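Local structure of alanine racemase 1 (Caldanaerobacter subterraneus subsp. tengcongensis MB4, 4Y2W) at residues F144-A147 against Q148-L152; V106-I109 against K110-K113. The protein belongs to the alanine racemase family, joining an N-terminal alpha/beta barrel to a C-terminal domain rich in beta strands, and forms a two-chain assembly. The protein carries 1 engineered substitution. One frame throughout, in Å; residues are numbered along the deposited sequence.

Interaction 2 comes first along the chain: it spans the end of strand 103-106, the following turn and the start of helix 109-121. Interaction 1 follows after strand 126-131, in the first turns of helix 144-155. Strands 103-106 and 126-131 are adjacent parallel strands of the eight-stranded barrel in the N-terminal domain, so the two contacts mark the starts of successive helices on its outside. The centres of interactions 1 and 2 lie about 11 Å apart. They touch where Glu-150 OE1 accepts a weak hydrogen bond from Ile-109 N, at the start of helix 109-121, a light polar link between two consecutive beta-alpha units.

Interaction 1: F144-A147 against Q148-L152; sequences FDLA and QKEIL
The carboxylate of Glu-150 has the methyl CD1 of Leu-146 over one face, 3.4 Å from CD1 to OE2 and 3.7 Å from CD1 to CD. The methyl sits off centre, nearer OE2 than OE1. From the other side of the carboxylate plane, OE1 receives a weak hydrogen bond from the backbone N of Ile-109, and it is also hydrogen-bonded to the hydroxyl of Tyr-141; the two together would limit the rotation of the group. Leu-146 keeps CG anti to its own N (chi1 173°), beside its carbonyl carbon, which leans the branch along the helix toward Glu-150. Glu-150 meets it with CG beside the backbone N (chi1 -64°) and an extended chain.

On the buried side, CB of Ala-147 packs 4.1 Å from CD1 of Ile-151, one turn on. CG of Gln-148, set beside its backbone N, lies 3.5 Å from the carbonyl O of Phe-144, and the chain runs on extended. The same oxygen of Phe-144 accepts Gln-148 N at 3.1 Å. Glu-150 N to Leu-146 O at 3.1 Å and Ile-151 N to Ala-147 O at 2.8 Å continue the ladder.

Phe-144, Gln-148 and Ile-151 also pack on helix 177-195. Together these contacts show the i to i+4 spacing of an amphipathic alpha-helix, here the helix of the beta-alpha-beta unit that leads from strand 126-131 to strand 160-166 in the TIM-type barrel.

Interaction 2: V106-I109 against K110-K113; sequences VYDI and KYAK
A chi1 of 71° puts CG of Asp-108 between its own backbone N and carbonyl carbon, which turns the carboxylate to Tyr-111, whose CG stands anti to N (chi1 -175°). OD2 of Asp-108 lies 3.5 Å from Tyr-111 N and accepts a weak hydrogen bond, the side-chain capping bond of an N-cap aspartate. OD1 rests 3.2 Å from Tyr-111 CB, and although the two side chains run at about a right angle, the carboxylate and ring planes are only 9° apart.

Val-106 approaches the same ring obliquely, CG2 being 4.1 Å from Tyr-111 CD2, while its other methyl, CG1, lies 4.0 Å from Ala-112 CB. The first helical turn closes through Ala-112 N to Asp-108 O, weak at 3.3 Å, and then Lys-113 N to Ile-109 O at 3.0 Å. Lys-113 sets CG beside its backbone N and runs extended to CE, 4.0 Å from Ile-109 CG1; the bend at its last torsion directs NZ to a salt bridge with Glu-153.

Tyr-111 OH is hydrogen-bonded to Thr-89 O. Val-106 pairs through its backbone with His-129 of strand 126-131, and Val-106, Ile-109 and Ala-112 all pack on Met-154 of helix 144-155.

Interaction 1: F144-A147 against Q148-L152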
loop_
_atom_site.group_PDB
_atom_site.type_symbol
_atom_site.label_atom_id
_atom_site.label_comp_id
_atom_site.label_asym_id
_atom_site.label_seq_id
_atom_site.Cartn_x
_atom_site.Cartn_y
_atom_site.Cartn_z
ATOM N N PHE A 144 19.244 -24.048 22.281
ATOM C CA PHE A 144 19.450 -25.214 21.408
ATOM C C PHE A 144 19.257 -26.528 22.162
ATOM O O PHE A 144 18.902 -27.549 21.569
ATOM C CB PHE A 144 20.852 -25.174 20.786
ATOM C CG PHE A 144 20.982 -24.224 19.620
ATOM C CD1 PHE A 144 20.253 -23.038 19.561
ATOM C CD2 PHE A 144 21.861 -24.510 18.583
ATOM C CE1 PHE A 144 20.386 -22.172 18.489
ATOM C CE2 PHE A 144 21.997 -23.646 17.508
ATOM C CZ PHE A 144 21.260 -22.475 17.461
ATOM N N ASP A 145 19.497 -26.487 23.469
ATOM C CA ASP A 145 19.304 -27.639 24.346
ATOM C C ASP A 145 17.816 -27.992 24.441
ATOM O O ASP A 145 17.427 -29.151 24.303
ATOM C CB ASP A 145 19.872 -27.323 25.737
ATOM C CG ASP A 145 20.221 -28.562 26.524
ATOM O OD1 ASP A 145 20.960 -29.415 25.992
ATOM O OD2 ASP A 145 19.774 -28.672 27.685
ATOM N N LEU A 146 16.995 -26.971 24.670
ATOM C CA LEU A 146 15.541 -27.101 24.652
ATOM C C LEU A 146 15.033 -27.527 23.276
ATOM O O LEU A 146 14.098 -28.320 23.169
ATOM C CB LEU A 146 14.895 -25.768 25.036
ATOM C CG LEU A 146 13.372 -25.657 24.906
ATOM C CD1 LEU A 146 12.687 -26.689 25.790
ATOM C CD2 LEU A 146 12.907 -24.249 25.251
ATOM N N ALA A 147 15.643 -26.976 22.231
ATOM C CA ALA A 147 15.238 -27.260 20.858
ATOM C C ALA A 147 15.324 -28.749 20.546
ATOM O O ALA A 147 14.375 -29.327 20.021
ATOM C CB ALA A 147 16.087 -26.464 19.878
ATOM N N GLN A 148 16.455 -29.367 20.878
ATOM C CA GLN A 148 16.653 -30.799 20.631
ATOM C C GLN A 148 15.566 -31.641 21.283
ATOM O O GLN A 148 15.023 -32.548 20.654
ATOM C CB GLN A 148 18.015 -31.267 21.147
ATOM C CG GLN A 148 19.195 -30.776 20.325
ATOM C CD GLN A 148 20.516 -31.362 20.787
ATOM O OE1 GLN A 148 21.494 -30.638 20.987
ATOM N NE2 GLN A 148 20.554 -32.681 20.953
ATOM N N LYS A 149 15.257 -31.338 22.539
ATOM C CA LYS A 149 14.250 -32.090 23.286
ATOM C C LYS A 149 12.885 -32.029 22.596
ATOM O O LYS A 149 12.283 -33.067 22.300
ATOM C CB LYS A 149 14.139 -31.563 24.721
ATOM C CG LYS A 149 13.288 -32.432 25.631
ATOM C CD LYS A 149 12.980 -31.742 26.950
ATOM C CE LYS A 149 12.054 -32.600 27.802
ATOM N NZ LYS A 149 11.784 -31.993 29.134
ATOM N N GLU A 150 12.416 -30.811 22.330
ATOM C CA GLU A 150 11.088 -30.598 21.751
ATOM C C GLU A 150 10.992 -31.094 20.311
ATOM O O GLU A 150 9.972 -31.651 19.914
ATOM C CB GLU A 150 10.698 -29.122 21.826
ATOM C CG GLU A 150 10.567 -28.605 23.252
ATOM C CD GLU A 150 9.946 -27.225 23.336
ATOM O OE1 GLU A 150 9.881 -26.531 22.304
ATOM O OE2 GLU A 150 9.516 -26.835 24.440
ATOM N N ILE A 151 12.056 -30.899 19.539
ATOM C CA ILE A 151 12.105 -31.380 18.160
ATOM C C ILE A 151 12.048 -32.907 18.106
ATOM O O ILE A 151 11.428 -33.472 17.205
ATOM C CB ILE A 151 13.360 -30.853 17.425
ATOM C CG1 ILE A 151 13.218 -29.350 17.172
ATOM C CG2 ILE A 151 13.567 -31.571 16.097
ATOM C CD1 ILE A 151 14.512 -28.654 16.811
ATOM N N LEU A 152 12.685 -33.570 19.071
ATOM C CA LEU A 152 12.680 -35.038 19.127
ATOM C C LEU A 152 11.303 -35.596 19.488
ATOM O O LEU A 152 10.933 -36.678 19.032
ATOM C CB LEU A 152 13.748 -35.560 20.100
ATOM C CG LEU A 152 15.187 -35.556 19.559
ATOM C CD1 LEU A 152 16.204 -35.645 20.690
ATOM C CD2 LEU A 152 15.399 -36.685 18.559
#

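Interaction 2: V106-I109 against K110-K113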
loop_
_atom_site.group_PDB
_atom_site.type_symbol
_atom_site.label_atom_id
_atom_site.label_comp_id
_atom_site.label_asym_id
_atom_site.label_seq_id
_atom_site.Cartn_x
_atom_site.Cartn_y
_atom_site.Cartn_z
ATOM N N VAL A 106 7.102 -23.956 13.025
ATOM C CA VAL A 106 6.942 -24.309 14.437
ATOM C C VAL A 106 8.261 -24.159 15.197
ATOM O O VAL A 106 9.308 -24.601 14.728
ATOM C CB VAL A 106 6.441 -25.762 14.600
ATOM C CG1 VAL A 106 6.190 -26.084 16.071
ATOM C CG2 VAL A 106 5.183 -25.992 13.773
ATOM N N TYR A 107 8.204 -23.531 16.367
ATOM C CA TYR A 107 9.368 -23.440 17.250
ATOM C C TYR A 107 8.992 -23.458 18.740
ATOM O O TYR A 107 9.663 -22.838 19.565
ATOM C CB TYR A 107 10.209 -22.199 16.906
ATOM C CG TYR A 107 9.418 -20.909 16.833
ATOM C CD1 TYR A 107 9.218 -20.124 17.964
ATOM C CD2 TYR A 107 8.870 -20.473 15.628
ATOM C CE1 TYR A 107 8.494 -18.946 17.897
ATOM C CE2 TYR A 107 8.144 -19.297 15.553
ATOM C CZ TYR A 107 7.961 -18.537 16.690
ATOM O OH TYR A 107 7.242 -17.368 16.623
ATOM N N ASP A 108 7.923 -24.176 19.076
ATOM C CA ASP A 108 7.612 -24.509 20.466
ATOM C C ASP A 108 6.650 -25.698 20.511
ATOM O O ASP A 108 5.825 -25.876 19.608
ATOM C CB ASP A 108 7.058 -23.304 21.241
ATOM C CG ASP A 108 5.657 -22.922 20.819
ATOM O OD1 ASP A 108 5.452 -22.637 19.621
ATOM O OD2 ASP A 108 4.761 -22.911 21.692
ATOM N N ILE A 109 6.777 -26.511 21.558
ATOM C CA ILE A 109 6.068 -27.791 21.657
ATOM C C ILE A 109 4.559 -27.636 21.855
ATOM O O ILE A 109 3.781 -28.434 21.334
ATOM C CB ILE A 109 6.662 -28.681 22.787
ATOM C CG1 ILE A 109 6.182 -30.135 22.660
ATOM C CG2 ILE A 109 6.329 -28.134 24.174
ATOM C CD1 ILE A 109 6.590 -30.811 21.368
ATOM N N LYS A 110 4.146 -26.616 22.602
ATOM C CA LYS A 110 2.729 -26.413 22.887
ATOM C C LYS A 110 1.950 -26.177 21.599
ATOM O O LYS A 110 0.839 -26.680 21.439
ATOM C CB LYS A 110 2.530 -25.234 23.839
ATOM C CG LYS A 110 1.114 -25.118 24.380
ATOM C CD LYS A 110 0.894 -23.796 25.094
ATOM C CE LYS A 110 -0.536 -23.675 25.597
ATOM N NZ LYS A 110 -0.864 -22.279 26.001
ATOM N N TYR A 111 2.548 -25.413 20.686
ATOM C CA TYR A 111 1.947 -25.121 19.387
ATOM C C TYR A 111 1.886 -26.377 18.512
ATOM O O TYR A 111 0.876 -26.637 17.860
ATOM C CB TYR A 111 2.731 -24.000 18.690
ATOM C CG TYR A 111 2.143 -23.517 17.375
ATOM C CD1 TYR A 111 0.851 -22.997 17.313
ATOM C CD2 TYR A 111 2.882 -23.573 16.197
ATOM C CE1 TYR A 111 0.314 -22.555 16.114
ATOM C CE2 TYR A 111 2.354 -23.132 14.997
ATOM C CZ TYR A 111 1.071 -22.624 14.959
ATOM O OH TYR A 111 0.550 -22.188 13.763
ATOM N N ALA A 112 2.964 -27.156 18.515
ATOM C CA ALA A 112 3.016 -28.417 17.774
ATOM C C ALA A 112 1.911 -29.380 18.203
ATOM O O ALA A 112 1.300 -30.035 17.362
ATOM C CB ALA A 112 4.376 -29.073 17.950
ATOM N N LYS A 113 1.667 -29.464 19.510
ATOM C CA LYS A 113 0.588 -30.294 20.059
ATOM C C LYS A 113 -0.780 -29.841 19.559
ATOM O O LYS A 113 -1.590 -30.663 19.129
ATOM C CB LYS A 113 0.594 -30.257 21.592
ATOM C CG LYS A 113 1.737 -31.016 22.253
ATOM C CD LYS A 113 1.625 -30.947 23.771
ATOM C CE LYS A 113 2.850 -31.523 24.469
ATOM N NZ LYS A 113 3.086 -32.955 24.129
#